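Local structure of DUF1881 domain-containing protein (Neurospora crassa, 5Z6D) at residues 16-21 with 41-46; 55-60 with 80-85; 88-93 with 133-138; 108-113 with 147-152. The protein is of unknown molecular function but joins a βγ-crystallin domain, whose calcium-binding site is rendered inoperative by the interface, to an Ig-like domain. The protein carries 1 engineered substitution. All blocks are in the same frame, centred on the assembly; numbering follows the deposited sequence.

Overall arrangement
The four contacts run along an all-beta chain in two parts. Interactions 1 and 2 belong to the βγ-crystallin domain, with centres about 19 Å apart. Interactions 3 and 4 belong to the Ig-like part, with centres about 23 Å apart, and meet where Val112 packs on Val133. Interaction 2 holds Gln56 and Ser81 of the calcium site, which has no calcium here; Phe42 of interaction 1 lies about 7 Å, side chain to side chain, from the site residue Asp39. Interactions 2 and 3 touch across the domain interface, with Ile135 CD1 4.0 Å from Trp55 CZ3. Interactions 1 and 4 lie farthest apart, about 38 Å between centres.

Interaction 1: residues 16-21 with 41-46; sequences KNFEGS and YFSVAV
Phe42, just ahead of strand 43-46, opens the contact with the loop that follows strand 9-13. Its CB lies 3.6 Å from Lys16 N, and the two side chains cross obliquely. Beyond CG the Lys16 chain runs extended, and its amine makes a salt bridge with Asp73. Phe42 and Ser43 both face Tyr13, which makes a classic beta bulge. Ser43 then turns its side chain to the loop. Its OG sits between the backbone N and the carbonyl carbon (chi1 55°), and accepts the N-H of Phe18 at 3.0 Å, with an angle of 147° at the hydrogen. The same hydroxyl is bonded to the carbonyl of Lys15. At Val44 the backbone does the touching: its O lies 3.4 Å from CE1, at the edge of the Phe18 ring. Ala45 adds an apolar contact, its CB 4.2 Å from Phe18 CD1, and also touches Tyr13. Tyr13, Phe18 and Gly20 fit the aromatic-aromatic-glycine signature of βγ-crystallin hairpins. Asn17 and Phe18 both have positive phi, and the loop folds back over the sheet. The buried Ser43 hydroxyl therefore spans two backbone groups of this loop, giving to one and accepting from the other. It probably fixes the folded hairpin, while the Phe18 ring adds an apolar contact and an edge-on C-H approach to oxygen.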
loop_
_atom_site.group_PDB
_atom_site.type_symbol
_atom_site.label_atom_id
_atom_site.label_comp_id
_atom_site.label_asym_id
_atom_site.label_seq_id
_atom_site.Cartn_x
_atom_site.Cartn_y
_atom_site.Cartn_z
ATOM N N LYS A 16 -3.272 25.403 2.932
ATOM C CA LYS A 16 -2.695 25.041 1.640
ATOM C C LYS A 16 -1.466 25.905 1.342
ATOM O O LYS A 16 -1.240 26.916 1.996
ATOM C CB LYS A 16 -3.730 25.185 0.524
ATOM C CG LYS A 16 -4.916 24.244 0.643
ATOM C CD LYS A 16 -5.938 24.490 -0.447
ATOM C CE LYS A 16 -7.058 23.456 -0.376
ATOM N NZ LYS A 16 -8.034 23.586 -1.478
ATOM N N ASN A 17 -0.672 25.476 0.366
ATOM C CA ASN A 17 0.509 26.208 -0.081
ATOM C C ASN A 17 1.511 26.558 1.021
ATOM O O ASN A 17 2.150 27.619 0.979
ATOM C CB ASN A 17 0.077 27.488 -0.806
ATOM C CG ASN A 17 1.134 27.996 -1.772
ATOM O OD1 ASN A 17 1.870 27.209 -2.370
ATOM N ND2 ASN A 17 1.224 29.317 -1.918
ATOM N N PHE A 18 1.640 25.662 2.000
ATOM C CA PHE A 18 2.711 25.693 2.997
ATOM C C PHE A 18 2.665 26.920 3.910
ATOM O O PHE A 18 3.704 27.411 4.357
ATOM C CB PHE A 18 4.075 25.616 2.305
ATOM C CG PHE A 18 4.112 24.663 1.143
ATOM C CD1 PHE A 18 4.103 23.296 1.361
ATOM C CD2 PHE A 18 4.154 25.125 -0.168
ATOM C CE1 PHE A 18 4.137 22.404 0.298
ATOM C CE2 PHE A 18 4.185 24.240 -1.235
ATOM C CZ PHE A 18 4.177 22.861 -1.000
ATOM N N GLU A 19 1.467 27.413 4.195
ATOM C CA GLU A 19 1.355 28.614 5.017
ATOM C C GLU A 19 0.939 28.238 6.440
ATOM O O GLU A 19 0.319 27.188 6.663
ATOM C CB GLU A 19 0.377 29.608 4.387
ATOM C CG GLU A 19 0.620 29.897 2.891
ATOM C CD GLU A 19 1.841 30.781 2.603
ATOM O OE1 GLU A 19 2.720 30.917 3.479
ATOM O OE2 GLU A 19 1.920 31.350 1.485
ATOM N N GLY A 20 1.306 29.081 7.403
ATOM C CA GLY A 20 1.152 28.733 8.807
ATOM C C GLY A 20 2.419 28.093 9.356
ATOM O O GLY A 20 3.396 27.907 8.626
ATOM N N SER A 21 2.403 27.744 10.639
ATOM C CA SER A 21 3.605 27.276 11.331
ATOM C C SER A 21 4.041 25.865 10.915
ATOM O O SER A 21 5.230 25.609 10.702
ATOM C CB SER A 21 3.388 27.323 12.847
ATOM O OG SER A 21 4.590 27.048 13.547
ATOM N N TYR A 41 -4.389 18.921 8.369
ATOM C CA TYR A 41 -3.382 19.277 7.365
ATOM C C TYR A 41 -3.900 19.420 5.949
ATOM O O TYR A 41 -4.650 18.582 5.445
ATOM C CB TYR A 41 -2.261 18.243 7.376
ATOM C CG TYR A 41 -1.601 18.113 8.713
ATOM C CD1 TYR A 41 -1.303 19.233 9.473
ATOM C CD2 TYR A 41 -1.282 16.867 9.225
ATOM C CE1 TYR A 41 -0.698 19.114 10.703
ATOM C CE2 TYR A 41 -0.680 16.738 10.449
ATOM C CZ TYR A 41 -0.391 17.867 11.182
ATOM O OH TYR A 41 0.216 17.740 12.408
ATOM N N PHE A 42 -3.468 20.502 5.306
ATOM C CA PHE A 42 -3.866 20.833 3.942
ATOM C C PHE A 42 -2.680 20.882 2.972
ATOM O O PHE A 42 -2.881 20.940 1.749
ATOM C CB PHE A 42 -4.587 22.186 3.913
ATOM C CG PHE A 42 -6.068 22.100 4.140
ATOM C CD1 PHE A 42 -6.708 20.877 4.209
ATOM C CD2 PHE A 42 -6.825 23.258 4.258
ATOM C CE1 PHE A 42 -8.075 20.803 4.402
ATOM C CE2 PHE A 42 -8.191 23.192 4.451
ATOM C CZ PHE A 42 -8.817 21.962 4.524
ATOM N N SER A 43 -1.454 20.901 3.488
ATOM C CA SER A 43 -0.322 20.790 2.555
ATOM C C SER A 43 0.858 20.128 3.236
ATOM O O SER A 43 0.855 19.957 4.451
ATOM C CB SER A 43 0.076 22.164 1.978
ATOM O OG SER A 43 0.362 23.109 3.000
ATOM N N VAL A 44 1.855 19.717 2.462
ATOM C CA VAL A 44 3.002 19.033 3.070
ATOM C C VAL A 44 4.294 19.297 2.292
ATOM O O VAL A 44 4.362 19.107 1.074
ATOM C CB VAL A 44 2.756 17.506 3.192
ATOM C CG1 VAL A 44 2.489 16.858 1.825
ATOM C CG2 VAL A 44 3.928 16.820 3.919
ATOM N N ALA A 45 5.306 19.773 3.016
ATOM C CA ALA A 45 6.647 19.918 2.467
ATOM C C ALA A 45 7.438 18.666 2.762
ATOM O O ALA A 45 7.463 18.193 3.903
ATOM C CB ALA A 45 7.340 21.139 3.050
ATOM N N VAL A 46 8.089 18.130 1.740
ATOM C CA VAL A 46 8.802 16.872 1.892
ATOM C C VAL A 46 10.285 17.069 1.686
ATOM O O VAL A 46 10.716 17.575 0.656
ATOM C CB VAL A 46 8.288 15.822 0.905
ATOM C CG1 VAL A 46 9.105 14.532 1.013
ATOM C CG2 VAL A 46 6.817 15.560 1.165
#

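Interaction 2: residues 55-60 with 80-85; sequences WQHYNE and LSRFRV
Arg82 runs alongside Trp55, both side chains pointing the same way. Its CB lies near His57 ND1. CG is anti to the backbone N (chi1 177°) and makes a CH-pi contact, 4.0 Å from the centroid of the Trp55 six-membered ring. CD lies over the same face, 3.5 Å from Trp55 CZ2. NE is 3.3 Å from Trp55 CZ2, which sits over one face of the guanidinium; the two planes are 34° apart. CZ lies 3.5 Å from Trp55 CZ2. The salt bridge from NE to Asp30 probably helps to hold the guanidinium there. In the backbone, Trp55 O accepts from Ser81 N (2.9 Å) and Arg82 N (3.0 Å) in a classic beta bulge. Ser81 OG donates to Gln56 OE1 at 2.9 Å and accepts from His57 ND1 at 2.8 Å. Gln56 OE1 also takes the N-H of Tyr58. With no calcium in the model, these oxygens of two calcium-site residues are engaged with each other and with neighbours. Strand 82-87 lies between strands 30-32 and 50-55. Trp55 reaches into the other domain: it packs on Leu132 and Ile135 of strand 131-136, and its NE1 bonds the Val117 carbonyl.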
loop_
_atom_site.group_PDB
_atom_site.type_symbol
_atom_site.label_atom_id
_atom_site.label_comp_id
_atom_site.label_asym_id
_atom_site.label_seq_id
_atom_site.Cartn_x
_atom_site.Cartn_y
_atom_site.Cartn_z
ATOM N N TRP A 55 -2.176 6.162 4.391
ATOM C CA TRP A 55 -3.194 5.187 4.066
ATOM C C TRP A 55 -4.339 5.208 5.063
ATOM O O TRP A 55 -4.424 6.082 5.938
ATOM C CB TRP A 55 -2.580 3.777 3.932
ATOM C CG TRP A 55 -2.045 3.060 5.170
ATOM C CD1 TRP A 55 -2.652 2.032 5.835
ATOM C CD2 TRP A 55 -0.771 3.269 5.815
ATOM N NE1 TRP A 55 -1.841 1.596 6.869
ATOM C CE2 TRP A 55 -0.698 2.338 6.884
ATOM C CE3 TRP A 55 0.298 4.145 5.606
ATOM C CZ2 TRP A 55 0.418 2.269 7.741
ATOM C CZ3 TRP A 55 1.402 4.075 6.456
ATOM C CH2 TRP A 55 1.452 3.139 7.509
ATOM N N GLN A 56 -5.243 4.255 4.882
ATOM C CA GLN A 56 -6.492 4.219 5.617
ATOM C C GLN A 56 -6.458 3.106 6.662
ATOM O O GLN A 56 -6.467 1.933 6.319
ATOM C CB GLN A 56 -7.649 4.015 4.639
ATOM C CG GLN A 56 -8.994 4.063 5.294
ATOM C CD GLN A 56 -9.153 5.295 6.137
ATOM O OE1 GLN A 56 -9.152 5.225 7.367
ATOM N NE2 GLN A 56 -9.274 6.445 5.482
ATOM N N HIS A 57 -6.415 3.465 7.937
ATOM C CA HIS A 57 -6.323 2.411 8.939
ATOM C C HIS A 57 -7.667 2.131 9.607
ATOM O O HIS A 57 -7.753 1.287 10.497
ATOM C CB HIS A 57 -5.247 2.749 9.977
ATOM C CG HIS A 57 -5.720 3.618 11.094
ATOM N ND1 HIS A 57 -6.021 4.950 10.927
ATOM C CD2 HIS A 57 -5.914 3.348 12.409
ATOM C CE1 HIS A 57 -6.392 5.465 12.086
ATOM N NE2 HIS A 57 -6.340 4.512 12.999
ATOM N N TYR A 58 -8.718 2.810 9.155
ATOM C CA TYR A 58 -10.066 2.555 9.682
ATOM C C TYR A 58 -10.882 1.621 8.794
ATOM O O TYR A 58 -12.061 1.379 9.055
ATOM C CB TYR A 58 -10.829 3.865 9.876
ATOM C CG TYR A 58 -10.271 4.700 10.995
ATOM C CD1 TYR A 58 -9.997 4.132 12.233
ATOM C CD2 TYR A 58 -9.986 6.047 10.809
ATOM C CE1 TYR A 58 -9.471 4.885 13.264
ATOM C CE2 TYR A 58 -9.456 6.811 11.834
ATOM C CZ TYR A 58 -9.204 6.224 13.060
ATOM O OH TYR A 58 -8.673 6.968 14.086
ATOM N N ASN A 59 -10.264 1.102 7.741
ATOM C CA ASN A 59 -10.911 0.066 6.953
ATOM C C ASN A 59 -9.875 -0.816 6.276
ATOM O O ASN A 59 -8.667 -0.638 6.472
ATOM C CB ASN A 59 -11.870 0.668 5.925
ATOM C CG ASN A 59 -11.173 1.546 4.902
ATOM O OD1 ASN A 59 -10.112 1.205 4.373
ATOM N ND2 ASN A 59 -11.785 2.690 4.604
ATOM N N GLU A 60 -10.348 -1.764 5.483
ATOM C CA GLU A 60 -9.448 -2.720 4.861
ATOM C C GLU A 60 -9.315 -2.511 3.350
ATOM O O GLU A 60 -8.957 -3.424 2.613
ATOM C CB GLU A 60 -9.926 -4.142 5.177
ATOM C CG GLU A 60 -9.762 -4.490 6.651
ATOM C CD GLU A 60 -10.246 -5.889 6.999
ATOM O OE1 GLU A 60 -10.959 -6.502 6.177
ATOM O OE2 GLU A 60 -9.901 -6.373 8.100
ATOM N N LEU A 80 -7.798 9.420 4.231
ATOM C CA LEU A 80 -6.591 8.761 4.759
ATOM C C LEU A 80 -6.331 9.213 6.190
ATOM O O LEU A 80 -6.496 10.388 6.518
ATOM C CB LEU A 80 -5.372 9.048 3.876
ATOM C CG LEU A 80 -5.514 8.699 2.391
ATOM C CD1 LEU A 80 -4.157 8.732 1.713
ATOM C CD2 LEU A 80 -6.182 7.343 2.184
ATOM N N SER A 81 -5.961 8.275 7.054
ATOM C CA SER A 81 -5.951 8.560 8.481
ATOM C C SER A 81 -4.661 8.142 9.158
ATOM O O SER A 81 -4.515 8.298 10.365
ATOM C CB SER A 81 -7.122 7.857 9.150
ATOM O OG SER A 81 -7.059 6.473 8.868
ATOM N N ARG A 82 -3.710 7.628 8.386
ATOM C CA ARG A 82 -2.443 7.213 8.969
ATOM C C ARG A 82 -1.329 7.527 7.992
ATOM O O ARG A 82 -1.564 7.537 6.793
ATOM C CB ARG A 82 -2.477 5.718 9.298
ATOM C CG ARG A 82 -1.186 5.136 9.854
ATOM C CD ARG A 82 -1.418 3.701 10.323
ATOM N NE ARG A 82 -0.215 3.121 10.908
ATOM C CZ ARG A 82 -0.084 1.834 11.207
ATOM N NH1 ARG A 82 -1.084 0.996 10.965
ATOM N NH2 ARG A 82 1.049 1.386 11.733
ATOM N N PHE A 83 -0.136 7.832 8.490
ATOM C CA PHE A 83 0.999 7.970 7.586
ATOM C C PHE A 83 2.294 7.546 8.241
ATOM O O PHE A 83 2.399 7.509 9.458
ATOM C CB PHE A 83 1.127 9.406 7.040
ATOM C CG PHE A 83 1.480 10.461 8.077
ATOM C CD1 PHE A 83 2.805 10.718 8.421
ATOM C CD2 PHE A 83 0.483 11.236 8.667
ATOM C CE1 PHE A 83 3.136 11.705 9.349
ATOM C CE2 PHE A 83 0.805 12.238 9.593
ATOM C CZ PHE A 83 2.127 12.467 9.934
ATOM N N ARG A 84 3.273 7.215 7.413
ATOM C CA ARG A 84 4.605 6.902 7.894
ATOM C C ARG A 84 5.574 7.741 7.089
ATOM O O ARG A 84 5.453 7.859 5.864
ATOM C CB ARG A 84 4.931 5.406 7.766
ATOM C CG ARG A 84 6.274 5.042 8.385
ATOM C CD ARG A 84 6.549 3.534 8.340
ATOM N NE ARG A 84 5.519 2.747 9.013
ATOM C CZ ARG A 84 5.527 1.417 9.063
ATOM N NH1 ARG A 84 6.506 0.746 8.468
ATOM N NH2 ARG A 84 4.559 0.759 9.692
ATOM N N VAL A 85 6.507 8.372 7.784
ATOM C CA VAL A 85 7.582 9.084 7.127
ATOM C C VAL A 85 8.746 8.119 6.962
ATOM O O VAL A 85 9.251 7.562 7.955
ATOM C CB VAL A 85 8.038 10.323 7.920
ATOM C CG1 VAL A 85 9.061 11.108 7.111
ATOM C CG2 VAL A 85 6.830 11.192 8.324
#

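Interaction 3: residues 88-93 with 133-138; sequences DDTRAI and VGIMPE
Ile93 forms the tight end of this antiparallel strand pair. Its N donates to Gly134 O, and its O accepts from Val133 N at 2.7 Å and, weakly, from Gly134 N. Val133 and Gly134 both face it, a classic beta bulge. The Ile93 and Val133 side chains cross at about a right angle, with Ile93 CG2 3.8 Å from Val133 CG2. Ile93 CD1 meets Met136 CB at 4.0 Å. An alanine in place of Ile93 would remove both contacts and would probably loosen the packing on Phe165 and Val174. On the Ala92 side, Ile135 CG2 meets Thr90 CG2 at 3.5 Å. Arg91 and Met136 exchange two straight backbone bonds. Beyond them the loop ends meet partly through water. One water receives the N-H of Glu138 at 2.8 Å, donates to Asp89 OD1 and bonds Thr90 OG1. A second donates to Asp89 OD2 and Glu138 OE1. The two carboxylate planes are nearly parallel, 11° apart, and repulsion between these like charges may raise the proton affinity of either. This is a bulged edge strand of an Ig-like beta-sandwich: Ile93 and Met136 face its interior, Ala92 and Ile135 face Ile53 of the crystallin domain.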
loop_
_atom_site.group_PDB
_atom_site.type_symbol
_atom_site.label_atom_id
_atom_site.label_comp_id
_atom_site.label_asym_id
_atom_site.label_seq_id
_atom_site.Cartn_x
_atom_site.Cartn_y
_atom_site.Cartn_z
ATOM N N ASP A 88 13.566 8.063 1.238
ATOM C CA ASP A 88 13.121 8.224 -0.142
ATOM C C ASP A 88 13.114 6.923 -0.952
ATOM O O ASP A 88 12.330 6.775 -1.891
ATOM C CB ASP A 88 13.992 9.269 -0.851
ATOM C CG ASP A 88 15.476 8.954 -0.768
ATOM O OD1 ASP A 88 15.862 7.783 -0.962
ATOM O OD2 ASP A 88 16.266 9.883 -0.509
ATOM N N ASP A 89 13.972 5.974 -0.584
ATOM C CA ASP A 89 14.090 4.751 -1.358
ATOM C C ASP A 89 13.379 3.584 -0.681
ATOM O O ASP A 89 13.508 2.433 -1.098
ATOM C CB ASP A 89 15.566 4.410 -1.623
ATOM C CG ASP A 89 16.394 4.305 -0.354
ATOM O OD1 ASP A 89 15.962 4.800 0.713
ATOM O OD2 ASP A 89 17.503 3.733 -0.434
ATOM N N THR A 90 12.621 3.890 0.364
ATOM C CA THR A 90 11.717 2.907 0.949
ATOM C C THR A 90 10.514 2.747 0.029
ATOM O O THR A 90 10.037 3.723 -0.550
ATOM C CB THR A 90 11.284 3.326 2.352
ATOM O OG1 THR A 90 12.409 3.223 3.235
ATOM C CG2 THR A 90 10.156 2.446 2.866
ATOM N N ARG A 91 10.045 1.509 -0.119
ATOM C CA ARG A 91 9.028 1.173 -1.108
ATOM C C ARG A 91 7.677 0.843 -0.517
ATOM O O ARG A 91 7.570 0.032 0.406
ATOM C CB ARG A 91 9.480 -0.019 -1.941
ATOM C CG ARG A 91 10.678 0.263 -2.815
ATOM C CD ARG A 91 10.344 1.289 -3.858
ATOM N NE ARG A 91 11.436 1.459 -4.811
ATOM C CZ ARG A 91 11.353 2.209 -5.902
ATOM N NH1 ARG A 91 10.225 2.850 -6.177
ATOM N NH2 ARG A 91 12.392 2.309 -6.724
ATOM N N ALA A 92 6.638 1.453 -1.081
ATOM C CA ALA A 92 5.279 1.012 -0.807
ATOM C C ALA A 92 4.973 -0.180 -1.693
ATOM O O ALA A 92 5.034 -0.097 -2.915
ATOM C CB ALA A 92 4.282 2.132 -1.044
ATOM N N ILE A 93 4.660 -1.305 -1.058
ATOM C CA ILE A 93 4.265 -2.503 -1.770
ATOM C C ILE A 93 2.759 -2.471 -1.946
ATOM O O ILE A 93 2.012 -2.364 -0.949
ATOM C CB ILE A 93 4.664 -3.798 -1.025
ATOM C CG1 ILE A 93 6.148 -3.784 -0.649
ATOM C CG2 ILE A 93 4.364 -5.029 -1.883
ATOM C CD1 ILE A 93 6.548 -4.978 0.233
ATOM N N VAL A 133 -0.074 -3.079 0.665
ATOM C CA VAL A 133 0.005 -4.353 1.379
ATOM C C VAL A 133 1.348 -4.540 2.086
ATOM O O VAL A 133 1.605 -5.589 2.712
ATOM C CB VAL A 133 -0.259 -5.563 0.435
ATOM C CG1 VAL A 133 -1.689 -5.521 -0.135
ATOM C CG2 VAL A 133 0.765 -5.621 -0.692
ATOM N N GLY A 134 2.214 -3.533 2.023
ATOM C CA GLY A 134 3.427 -3.606 2.828
ATOM C C GLY A 134 4.315 -2.393 2.635
ATOM O O GLY A 134 4.091 -1.613 1.706
ATOM N N ILE A 135 5.297 -2.212 3.513
ATOM C CA ILE A 135 6.295 -1.157 3.339
ATOM C C ILE A 135 7.653 -1.802 3.534
ATOM O O ILE A 135 7.880 -2.461 4.547
ATOM C CB ILE A 135 6.100 -0.007 4.349
ATOM C CG1 ILE A 135 4.739 0.666 4.127
ATOM C CG2 ILE A 135 7.225 1.025 4.228
ATOM C CD1 ILE A 135 4.380 1.758 5.142
ATOM N N MET A 136 8.545 -1.646 2.566
ATOM C CA MET A 136 9.852 -2.289 2.663
ATOM C C MET A 136 10.966 -1.312 2.394
ATOM O O MET A 136 11.075 -0.792 1.289
ATOM C CB MET A 136 9.968 -3.451 1.688
ATOM C CG MET A 136 11.328 -4.145 1.779
ATOM S SD MET A 136 11.459 -5.647 0.792
ATOM C CE MET A 136 10.292 -6.728 1.629
ATOM N N PRO A 137 11.817 -1.086 3.399
ATOM C CA PRO A 137 13.000 -0.244 3.201
ATOM C C PRO A 137 13.969 -0.879 2.213
ATOM O O PRO A 137 13.948 -2.099 2.015
ATOM C CB PRO A 137 13.613 -0.162 4.603
ATOM C CG PRO A 137 13.112 -1.382 5.309
ATOM C CD PRO A 137 11.730 -1.616 4.769
ATOM N N GLU A 138 14.801 -0.055 1.587
ATOM C CA GLU A 138 15.814 -0.554 0.666
ATOM C C GLU A 138 16.688 -1.553 1.416
ATOM O O GLU A 138 17.142 -1.274 2.525
ATOM C CB GLU A 138 16.640 0.606 0.099
ATOM C CG GLU A 138 17.654 0.211 -0.956
ATOM C CD GLU A 138 18.970 -0.228 -0.359
ATOM O OE1 GLU A 138 19.271 0.178 0.784
ATOM O OE2 GLU A 138 19.701 -0.983 -1.030
HETATM O O HOH W 1 15.016 2.634 2.479
HETATM O O HOH W 2 19.250 2.853 1.915
#

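Interaction 4: residues 108-113 with 147-152; sequences YSLKVD and VYVRDE
Leu110 CD1 is the apolar centre of this antiparallel pair in the Ig-like sandwich, lying 3.9 Å from Val149 CG2 and 4.1 Å from Val147 CB. Val112 and Val147 lie side by side next to it. This face packs on Phe95 and Phe97 of strand 91-99 and on Val198 and Leu200 of strand 195-200, in the opposing sheet. Backbone bonds run both ways in the hydrogen-bonded pairs Ser109 with Arg150 and Lys111 with Tyr148. All four donors lie in the plane of the accepting carbonyl. The other face is more polar. The Lys111 chain runs extended beside Tyr148, with CD 4.0 Å from Tyr148 CD2. Its NZ makes a long salt bridge with Asp113 OD1, which also bonds Thr119. Asp113 OD2 lies 3.4 Å from Tyr148 CE2, and a water links this oxygen to Tyr148 OH. Another water donates to both Ser109 OG and Tyr148 O. At the far end, Ser109 OG takes the crowded position (chi1 61°), which brings it to the Glu152 carboxylate. An alanine in place of Glu152 would remove that acceptor and would probably leave the strand end less firmly tied to Ser109. Ser109 OG donates to Glu152 OE2 at 2.5 Å, a very short bond, along the anti lone pair that points away from OE1.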
loop_
_atom_site.group_PDB
_atom_site.type_symbol
_atom_site.label_atom_id
_atom_site.label_comp_id
_atom_site.label_asym_id
_atom_site.label_seq_id
_atom_site.Cartn_x
_atom_site.Cartn_y
_atom_site.Cartn_z
ATOM N N TYR A 108 -14.605 -12.179 -6.392
ATOM C CA TYR A 108 -13.529 -12.799 -5.618
ATOM C C TYR A 108 -12.860 -11.779 -4.738
ATOM O O TYR A 108 -12.787 -10.601 -5.091
ATOM C CB TYR A 108 -12.495 -13.454 -6.543
ATOM C CG TYR A 108 -13.104 -14.540 -7.398
ATOM C CD1 TYR A 108 -13.364 -15.792 -6.867
ATOM C CD2 TYR A 108 -13.434 -14.309 -8.735
ATOM C CE1 TYR A 108 -13.936 -16.794 -7.639
ATOM C CE2 TYR A 108 -14.002 -15.302 -9.511
ATOM C CZ TYR A 108 -14.252 -16.544 -8.954
ATOM O OH TYR A 108 -14.814 -17.544 -9.717
ATOM N N SER A 109 -12.398 -12.228 -3.576
ATOM C CA SER A 109 -11.602 -11.373 -2.701
ATOM C C SER A 109 -10.245 -11.988 -2.460
ATOM O O SER A 109 -10.096 -13.219 -2.402
ATOM C CB SER A 109 -12.318 -11.122 -1.372
ATOM O OG SER A 109 -12.547 -12.329 -0.649
ATOM N N LEU A 110 -9.265 -11.101 -2.329
ATOM C CA LEU A 110 -7.922 -11.435 -1.930
ATOM C C LEU A 110 -7.651 -10.701 -0.615
ATOM O O LEU A 110 -7.547 -9.474 -0.583
ATOM C CB LEU A 110 -6.933 -11.032 -3.010
ATOM C CG LEU A 110 -5.460 -11.167 -2.658
ATOM C CD1 LEU A 110 -5.097 -12.632 -2.478
ATOM C CD2 LEU A 110 -4.637 -10.527 -3.776
ATOM N N LYS A 111 -7.615 -11.456 0.476
ATOM C CA LYS A 111 -7.294 -10.914 1.780
ATOM C C LYS A 111 -5.805 -11.067 2.028
ATOM O O LYS A 111 -5.253 -12.166 1.877
ATOM C CB LYS A 111 -8.096 -11.636 2.873
ATOM C CG LYS A 111 -7.843 -11.126 4.283
ATOM C CD LYS A 111 -8.585 -11.987 5.309
ATOM C CE LYS A 111 -8.303 -11.520 6.722
ATOM N NZ LYS A 111 -8.595 -12.583 7.722
ATOM N N VAL A 112 -5.160 -9.966 2.402
ATOM C CA VAL A 112 -3.731 -9.958 2.613
ATOM C C VAL A 112 -3.482 -9.496 4.039
ATOM O O VAL A 112 -3.802 -8.363 4.385
ATOM C CB VAL A 112 -3.019 -9.013 1.613
ATOM C CG1 VAL A 112 -1.526 -9.065 1.822
ATOM C CG2 VAL A 112 -3.349 -9.388 0.177
ATOM N N ASP A 113 -2.966 -10.387 4.886
ATOM C CA ASP A 113 -2.853 -10.059 6.300
ATOM C C ASP A 113 -1.551 -9.345 6.607
ATOM O O ASP A 113 -0.682 -9.889 7.288
ATOM C CB ASP A 113 -2.959 -11.318 7.158
ATOM C CG ASP A 113 -4.387 -11.666 7.505
ATOM O OD1 ASP A 113 -5.278 -10.822 7.269
ATOM O OD2 ASP A 113 -4.615 -12.780 8.025
ATOM N N VAL A 147 -2.166 -14.954 2.733
ATOM C CA VAL A 147 -3.195 -14.530 1.784
ATOM C C VAL A 147 -4.335 -15.549 1.693
ATOM O O VAL A 147 -4.147 -16.758 1.907
ATOM C CB VAL A 147 -2.639 -14.296 0.354
ATOM C CG1 VAL A 147 -1.628 -13.140 0.328
ATOM C CG2 VAL A 147 -2.017 -15.555 -0.197
ATOM N N TYR A 148 -5.528 -15.051 1.370
ATOM C CA TYR A 148 -6.725 -15.894 1.319
ATOM C C TYR A 148 -7.554 -15.465 0.125
ATOM O O TYR A 148 -7.890 -14.290 -0.007
ATOM C CB TYR A 148 -7.566 -15.780 2.604
ATOM C CG TYR A 148 -6.790 -15.972 3.897
ATOM C CD1 TYR A 148 -6.830 -17.187 4.581
ATOM C CD2 TYR A 148 -6.023 -14.934 4.437
ATOM C CE1 TYR A 148 -6.115 -17.363 5.762
ATOM C CE2 TYR A 148 -5.307 -15.109 5.607
ATOM C CZ TYR A 148 -5.356 -16.319 6.264
ATOM O OH TYR A 148 -4.641 -16.484 7.433
ATOM N N VAL A 149 -7.880 -16.417 -0.739
ATOM C CA VAL A 149 -8.652 -16.144 -1.941
ATOM C C VAL A 149 -10.010 -16.793 -1.811
ATOM O O VAL A 149 -10.105 -18.040 -1.712
ATOM C CB VAL A 149 -7.988 -16.686 -3.204
ATOM C CG1 VAL A 149 -8.805 -16.263 -4.435
ATOM C CG2 VAL A 149 -6.543 -16.201 -3.304
ATOM N N ARG A 150 -11.050 -15.960 -1.836
ATOM C CA ARG A 150 -12.401 -16.445 -1.586
ATOM C C ARG A 150 -13.359 -16.058 -2.698
ATOM O O ARG A 150 -13.240 -14.979 -3.267
ATOM C CB ARG A 150 -12.915 -15.891 -0.259
ATOM C CG ARG A 150 -14.106 -16.617 0.286
ATOM C CD ARG A 150 -14.649 -15.878 1.493
ATOM N NE ARG A 150 -15.738 -16.615 2.137
ATOM C CZ ARG A 150 -16.484 -16.127 3.122
ATOM N NH1 ARG A 150 -16.268 -14.895 3.565
ATOM N NH2 ARG A 150 -17.450 -16.866 3.655
ATOM N N ASP A 151 -14.304 -16.935 -3.014
ATOM C CA ASP A 151 -15.433 -16.550 -3.857
ATOM C C ASP A 151 -16.478 -15.947 -2.927
ATOM O O ASP A 151 -17.047 -16.642 -2.096
ATOM C CB ASP A 151 -15.994 -17.744 -4.633
ATOM C CG ASP A 151 -17.148 -17.358 -5.578
ATOM O OD1 ASP A 151 -18.030 -16.564 -5.188
ATOM O OD2 ASP A 151 -17.178 -17.864 -6.719
ATOM N N GLU A 152 -16.721 -14.648 -3.069
ATOM C CA GLU A 152 -17.575 -13.917 -2.140
ATOM C C GLU A 152 -19.050 -14.249 -2.298
ATOM O O GLU A 152 -19.836 -14.088 -1.361
ATOM C CB GLU A 152 -17.369 -12.411 -2.315
ATOM C CG GLU A 152 -16.015 -11.927 -1.830
ATOM C CD GLU A 152 -15.951 -11.807 -0.319
ATOM O OE1 GLU A 152 -16.948 -11.361 0.288
ATOM O OE2 GLU A 152 -14.909 -12.158 0.268
HETATM O O HOH W 3 -10.693 -13.568 0.947
HETATM O O HOH W 4 -3.392 -14.759 8.741
#